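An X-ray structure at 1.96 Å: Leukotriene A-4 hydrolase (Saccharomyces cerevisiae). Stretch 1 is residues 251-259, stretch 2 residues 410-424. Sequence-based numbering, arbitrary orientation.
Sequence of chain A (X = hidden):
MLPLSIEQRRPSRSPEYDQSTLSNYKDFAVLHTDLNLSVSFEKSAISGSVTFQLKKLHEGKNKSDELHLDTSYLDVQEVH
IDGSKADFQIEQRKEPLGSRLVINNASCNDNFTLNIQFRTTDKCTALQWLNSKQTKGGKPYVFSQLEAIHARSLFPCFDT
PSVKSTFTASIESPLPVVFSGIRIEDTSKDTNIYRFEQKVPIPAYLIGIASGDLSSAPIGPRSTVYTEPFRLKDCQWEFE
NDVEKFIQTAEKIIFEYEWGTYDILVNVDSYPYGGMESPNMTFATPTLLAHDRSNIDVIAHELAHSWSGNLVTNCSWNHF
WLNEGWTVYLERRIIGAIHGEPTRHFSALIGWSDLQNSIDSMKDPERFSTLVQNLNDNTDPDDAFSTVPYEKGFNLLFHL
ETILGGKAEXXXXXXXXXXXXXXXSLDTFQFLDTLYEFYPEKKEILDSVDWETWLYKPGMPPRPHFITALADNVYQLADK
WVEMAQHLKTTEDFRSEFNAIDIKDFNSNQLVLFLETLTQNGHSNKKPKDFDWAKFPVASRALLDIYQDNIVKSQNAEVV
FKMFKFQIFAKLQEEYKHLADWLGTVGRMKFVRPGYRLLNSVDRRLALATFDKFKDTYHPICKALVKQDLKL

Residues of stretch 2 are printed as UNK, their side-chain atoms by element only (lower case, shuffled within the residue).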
# COMPACT_ATOMS: atom_id res chain seq x y z
N GLU A 251 -9.45 -18.04 -2.20
CA GLU A 251 -10.22 -18.90 -1.32
C GLU A 251 -9.75 -20.36 -1.38
O GLU A 251 -9.79 -21.06 -0.38
CB GLU A 251 -11.70 -18.82 -1.66
CG GLU A 251 -12.40 -17.53 -1.19
CD GLU A 251 -13.90 -17.51 -1.55
OE1 GLU A 251 -14.25 -17.82 -2.72
OE2 GLU A 251 -14.72 -17.16 -0.68
N LYS A 252 -9.33 -20.82 -2.56
CA LYS A 252 -8.86 -22.19 -2.71
C LYS A 252 -7.51 -22.36 -2.03
O LYS A 252 -7.24 -23.39 -1.42
CB LYS A 252 -8.76 -22.58 -4.19
CG LYS A 252 -8.20 -23.97 -4.42
CD LYS A 252 -8.31 -24.42 -5.88
CE LYS A 252 -7.93 -25.90 -6.01
NZ LYS A 252 -7.55 -26.26 -7.41
N ILE A 253 -6.65 -21.35 -2.14
CA ILE A 253 -5.33 -21.43 -1.52
C ILE A 253 -5.46 -21.36 -0.00
O ILE A 253 -4.85 -22.14 0.73
CB ILE A 253 -4.39 -20.30 -2.03
CG1 ILE A 253 -4.03 -20.52 -3.50
CG2 ILE A 253 -3.14 -20.22 -1.16
CD1 ILE A 253 -3.76 -19.22 -4.28
N ILE A 254 -6.30 -20.44 0.47
CA ILE A 254 -6.49 -20.25 1.91
C ILE A 254 -7.81 -20.88 2.35
O ILE A 254 -7.91 -22.09 2.48
CB ILE A 254 -6.40 -18.77 2.28
CG1 ILE A 254 -5.25 -18.12 1.50
CG2 ILE A 254 -6.19 -18.58 3.79
CD1 ILE A 254 -5.15 -16.61 1.72
N PHE A 255 -8.83 -20.05 2.58
CA PHE A 255 -10.17 -20.56 2.85
C PHE A 255 -11.21 -19.48 2.55
O PHE A 255 -10.86 -18.37 2.19
CB PHE A 255 -10.29 -21.09 4.28
CG PHE A 255 -9.78 -20.15 5.33
CD1 PHE A 255 -8.71 -20.51 6.16
CD2 PHE A 255 -10.39 -18.92 5.54
CE1 PHE A 255 -8.25 -19.65 7.14
CE2 PHE A 255 -9.92 -18.05 6.53
CZ PHE A 255 -8.85 -18.42 7.33
N GLU A 256 -12.49 -19.82 2.72
CA GLU A 256 -13.57 -18.92 2.34
C GLU A 256 -13.34 -17.48 2.80
O GLU A 256 -12.84 -17.23 3.89
CB GLU A 256 -14.92 -19.42 2.87
CG GLU A 256 -16.12 -18.71 2.26
CD GLU A 256 -17.41 -18.88 3.05
OE1 GLU A 256 -17.37 -18.82 4.30
OE2 GLU A 256 -18.47 -19.06 2.41
N TYR A 257 -13.71 -16.56 1.93
CA TYR A 257 -13.59 -15.12 2.20
C TYR A 257 -14.77 -14.80 3.09
O TYR A 257 -15.90 -15.07 2.72
CB TYR A 257 -13.68 -14.39 0.86
CG TYR A 257 -13.78 -12.87 0.89
CD1 TYR A 257 -12.64 -12.08 1.00
CD2 TYR A 257 -15.01 -12.24 0.73
CE1 TYR A 257 -12.73 -10.68 0.99
CE2 TYR A 257 -15.11 -10.85 0.73
CZ TYR A 257 -13.97 -10.08 0.85
OH TYR A 257 -14.07 -8.70 0.83
N GLU A 258 -14.54 -14.23 4.26
CA GLU A 258 -15.65 -14.09 5.21
C GLU A 258 -16.19 -12.67 5.38
O GLU A 258 -17.04 -12.43 6.24
CB GLU A 258 -15.26 -14.68 6.56
CG GLU A 258 -14.22 -13.86 7.30
CD GLU A 258 -13.57 -14.63 8.44
OE1 GLU A 258 -12.58 -15.36 8.17
OE2 GLU A 258 -14.03 -14.52 9.60
N TRP A 259 -15.73 -11.73 4.56
CA TRP A 259 -16.13 -10.32 4.69
C TRP A 259 -17.41 -9.95 3.92
O TRP A 259 -17.85 -8.80 3.97
CB TRP A 259 -14.98 -9.41 4.26
CG TRP A 259 -13.71 -9.65 5.03
CD1 TRP A 259 -12.79 -10.65 4.81
CD2 TRP A 259 -13.21 -8.89 6.14
NE1 TRP A 259 -11.77 -10.56 5.72
CE2 TRP A 259 -11.99 -9.48 6.55
CE3 TRP A 259 -13.68 -7.77 6.84
CZ2 TRP A 259 -11.25 -8.99 7.61
CZ3 TRP A 259 -12.92 -7.27 7.90
CH2 TRP A 259 -11.73 -7.88 8.28
N UNK A 410 3.15 -26.65 2.45
CA UNK A 410 3.11 -25.38 3.15
C UNK A 410 1.68 -24.89 3.32
O UNK A 410 1.33 -24.25 4.31
c UNK A 410 5.00 -20.81 4.55
c UNK A 410 5.25 -22.04 5.10
c UNK A 410 3.96 -24.36 2.38
c UNK A 410 4.07 -21.86 2.61
c UNK A 410 4.31 -23.12 3.15
c UNK A 410 4.92 -23.19 4.40
c UNK A 410 4.40 -20.72 3.30
N UNK A 411 0.84 -25.19 2.34
CA UNK A 411 -0.53 -24.68 2.35
C UNK A 411 -1.33 -25.07 3.60
O UNK A 411 -2.15 -24.28 4.08
c UNK A 411 -0.82 -24.20 -0.13
c UNK A 411 -1.27 -25.05 1.06
o UNK A 411 -1.47 -24.26 -1.21
o UNK A 411 0.19 -23.47 0.01
N UNK A 412 -1.09 -26.28 4.14
CA UNK A 412 -1.76 -26.62 5.40
C UNK A 412 -1.36 -25.69 6.54
O UNK A 412 -2.20 -25.32 7.36
c UNK A 412 -1.25 -28.04 5.69
c UNK A 412 -0.98 -28.60 4.33
c UNK A 412 -0.44 -27.45 3.53
N UNK A 413 -0.09 -25.31 6.59
CA UNK A 413 0.35 -24.32 7.58
C UNK A 413 -0.34 -22.96 7.37
O UNK A 413 -0.81 -22.33 8.32
c UNK A 413 2.31 -23.03 9.78
c UNK A 413 3.13 -20.67 8.57
c UNK A 413 3.12 -20.78 9.97
c UNK A 413 1.86 -24.12 7.55
c UNK A 413 2.32 -22.95 8.39
c UNK A 413 2.72 -21.75 7.80
c UNK A 413 2.71 -21.95 10.57
N UNK A 414 -0.38 -22.50 6.13
CA UNK A 414 -1.02 -21.23 5.80
C UNK A 414 -2.46 -21.18 6.33
O UNK A 414 -2.87 -20.21 6.97
c UNK A 414 -1.86 -19.85 3.87
c UNK A 414 0.54 -20.63 2.30
c UNK A 414 0.45 -20.84 3.81
c UNK A 414 -0.99 -21.02 4.28
N UNK A 415 -3.22 -22.23 6.07
CA UNK A 415 -4.58 -22.30 6.57
C UNK A 415 -4.62 -22.31 8.10
O UNK A 415 -5.50 -21.70 8.70
n UNK A 415 -5.62 -24.51 2.46
n UNK A 415 -5.03 -26.68 2.01
c UNK A 415 -5.28 -23.55 6.04
c UNK A 415 -5.75 -23.40 4.62
c UNK A 415 -5.73 -24.73 3.89
c UNK A 415 -5.29 -25.45 1.59
n UNK A 415 -5.22 -25.15 0.30
N UNK A 416 -3.68 -23.01 8.71
CA UNK A 416 -3.67 -23.14 10.17
C UNK A 416 -3.39 -21.78 10.78
O UNK A 416 -4.09 -21.33 11.70
c UNK A 416 -1.63 -23.96 14.09
c UNK A 416 -2.59 -24.14 10.60
c UNK A 416 -2.47 -24.28 12.08
n UNK A 416 -2.67 -24.76 14.21
c UNK A 416 -3.21 -24.99 12.97
n UNK A 416 -1.49 -23.65 12.82
N UNK A 417 -2.35 -21.13 10.25
CA UNK A 417 -1.94 -19.80 10.67
C UNK A 417 -3.09 -18.80 10.61
O UNK A 417 -3.40 -18.17 11.61
c UNK A 417 -0.19 -15.59 9.29
c UNK A 417 0.83 -16.21 11.36
c UNK A 417 0.53 -15.25 10.43
c UNK A 417 -0.75 -19.33 9.81
o UNK A 417 0.95 -13.94 10.64
c UNK A 417 -0.59 -16.91 9.09
c UNK A 417 -0.31 -17.90 10.03
c UNK A 417 0.42 -17.53 11.16
N UNK A 418 -3.73 -18.65 9.44
CA UNK A 418 -4.79 -17.63 9.32
C UNK A 418 -6.03 -17.98 10.15
O UNK A 418 -6.75 -17.09 10.59
c UNK A 418 -4.00 -16.55 7.16
c UNK A 418 -3.81 -15.20 7.41
c UNK A 418 -5.11 -17.30 7.85
c UNK A 418 -1.89 -15.18 5.97
c UNK A 418 -3.10 -17.21 6.34
c UNK A 418 -2.76 -14.52 6.82
c UNK A 418 -2.07 -16.52 5.73
N UNK A 419 -6.26 -19.27 10.39
CA UNK A 419 -7.36 -19.65 11.28
C UNK A 419 -7.04 -19.35 12.74
O UNK A 419 -7.88 -18.85 13.48
c UNK A 419 -10.11 -20.67 10.52
c UNK A 419 -8.83 -21.40 10.12
c UNK A 419 -11.18 -20.77 9.44
c UNK A 419 -7.71 -21.14 11.11
n UNK A 419 -12.41 -20.04 9.85
N UNK A 420 -5.82 -19.67 13.17
CA UNK A 420 -5.42 -19.48 14.57
C UNK A 420 -5.54 -18.02 14.99
O UNK A 420 -6.07 -17.69 16.05
c UNK A 420 -3.97 -19.96 14.77
c UNK A 420 -2.00 -20.32 16.28
c UNK A 420 -3.42 -19.76 16.16
n UNK A 420 0.00 -20.39 17.80
c UNK A 420 -1.48 -20.21 17.71
N UNK A 421 -5.07 -17.12 14.13
CA UNK A 421 -5.01 -15.71 14.47
C UNK A 421 -6.15 -14.90 13.89
O UNK A 421 -6.13 -13.67 13.95
c UNK A 421 -3.65 -15.12 14.09
c UNK A 421 -1.30 -15.83 16.97
c UNK A 421 -1.69 -16.67 14.36
c UNK A 421 -0.66 -17.22 15.12
c UNK A 421 -2.51 -15.69 14.89
c UNK A 421 -2.32 -15.29 16.21
c UNK A 421 -0.47 -16.80 16.42
N UNK A 422 -7.16 -15.57 13.34
CA UNK A 422 -8.27 -14.82 12.76
C UNK A 422 -8.85 -13.85 13.78
O UNK A 422 -9.15 -14.23 14.91
c UNK A 422 -9.36 -15.76 12.22
N UNK A 423 -8.97 -12.59 13.38
CA UNK A 423 -9.58 -11.56 14.22
C UNK A 423 -8.71 -11.10 15.37
O UNK A 423 -9.19 -10.42 16.29
c UNK A 423 -13.28 -12.81 14.07
c UNK A 423 -10.96 -12.01 14.72
c UNK A 423 -14.22 -13.08 12.90
n UNK A 423 -15.62 -13.34 13.34
c UNK A 423 -11.95 -12.24 13.58
N UNK A 424 -7.42 -11.43 15.31
CA UNK A 424 -6.49 -11.10 16.37
C UNK A 424 -5.28 -10.40 15.78
O UNK A 424 -5.18 -10.23 14.56
c UNK A 424 -7.23 -13.10 17.81
n UNK A 424 -7.40 -16.21 20.00
c UNK A 424 -7.90 -15.13 19.09
c UNK A 424 -6.77 -14.43 18.37
c UNK A 424 -6.07 -12.36 17.13
O HOH W 1 -16.30 -14.06 10.87
O HOH W 2 -12.00 -17.29 9.97

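Position 410 carries one carbon and then a six-carbon ring with no heteroatom, out of reach of stretch 1, so it is Phe410, an apolar ring for a buried site. Position 411 has two carbons, the second bearing two oxygens, one of which lies 4.4 Å from CG2 of Ile253: Asp411. Its CB points toward stretch 1, while both carboxylate oxygens are hydrogen-bonded elsewhere in the structure, which makes a buried charge tolerable. At 412 three carbons close a ring onto the backbone N, the mark of proline; Pro412 has no amide hydrogen to give, and it sits where the helix is kinked and the bonds to the preceding turn are absent. Position 413 again shows one carbon and a six-carbon ring, Phe413, apolar as suits a site buried and out of reach of stretch 1.

Position 414 has four carbons, forked at the first, with one arm two carbons long; the one-carbon arm approaches CG1 of Ile254 at 4.5 Å. This is Ile414, making a loose apolar contact suited to a buried site. At 415 three carbons lead to a nitrogen and then a carbon with two more nitrogens; two of the three nitrogens lie close to carbonyl oxygens of stretch 1. This is Arg415, whose several N-H groups suit a place where backbone acceptors cluster.

Position 416 holds one carbon and a five-membered ring of three carbons and two nitrogens, with its CB directed away from stretch 1: His416, a polar ring at a partly exposed site. Position 417 bears one carbon, then a ring of six carbons bearing one oxygen, beyond contact: Tyr417, its largely apolar ring suited to burial. Position 418 is a carbon and an unsubstituted six-carbon ring; its CB lies 3.9 Å from CZ of Phe255 and a ring carbon 4.2 Å from CG2 of Ile254. A large apolar side chain, Phe418, fills this buried place well.

At 419 four carbons run to a nitrogen; the last carbon sits over one face of the Phe255 ring, 3.9 Å from the centroid, and the nitrogen 4.7 Å from it. Lys419 thus offers both CH-pi and cation-pi contact. Position 420 has the same composition but is out of reach: Lys420, its NZ hydrogen-bonded elsewhere in the structure. Position 421, a carbon and a six-carbon ring out of reach, is Phe421, apolar and buried, the first residue to leave helical geometry. Position 422 has a single carbon, its CB toward stretch 1 but too far to touch it: Ala422, small and apolar at a partly exposed place. At 423, of four carbons and a nitrogen, the last carbon is 3.6 Å from OE2 of Glu258: Lys423, its charge opposite to that glutamate's. The same pattern at 424, out of reach, is Lys424, an exposed amine closing the type II turn.

The contact works through three kinds of interaction. Arg415 NE donates to Ile253 O at 3.0 Å, with weak bonds from NH1 to Ile253 O (3.1 Å) and Lys252 O (3.2 Å) and from NE to Ile254 O (3.3 Å), gathering carbonyls where the first helix ends. Beside it, Ile254 packs on Ile414 and Phe418, and Phe255 on Phe418. At the exposed margin, waters link Glu258 to Lys419 and Lys423, bridging charges that form no direct salt bridge.

Stretch 2 (410-424) FDPFIRHYFKKFAKK
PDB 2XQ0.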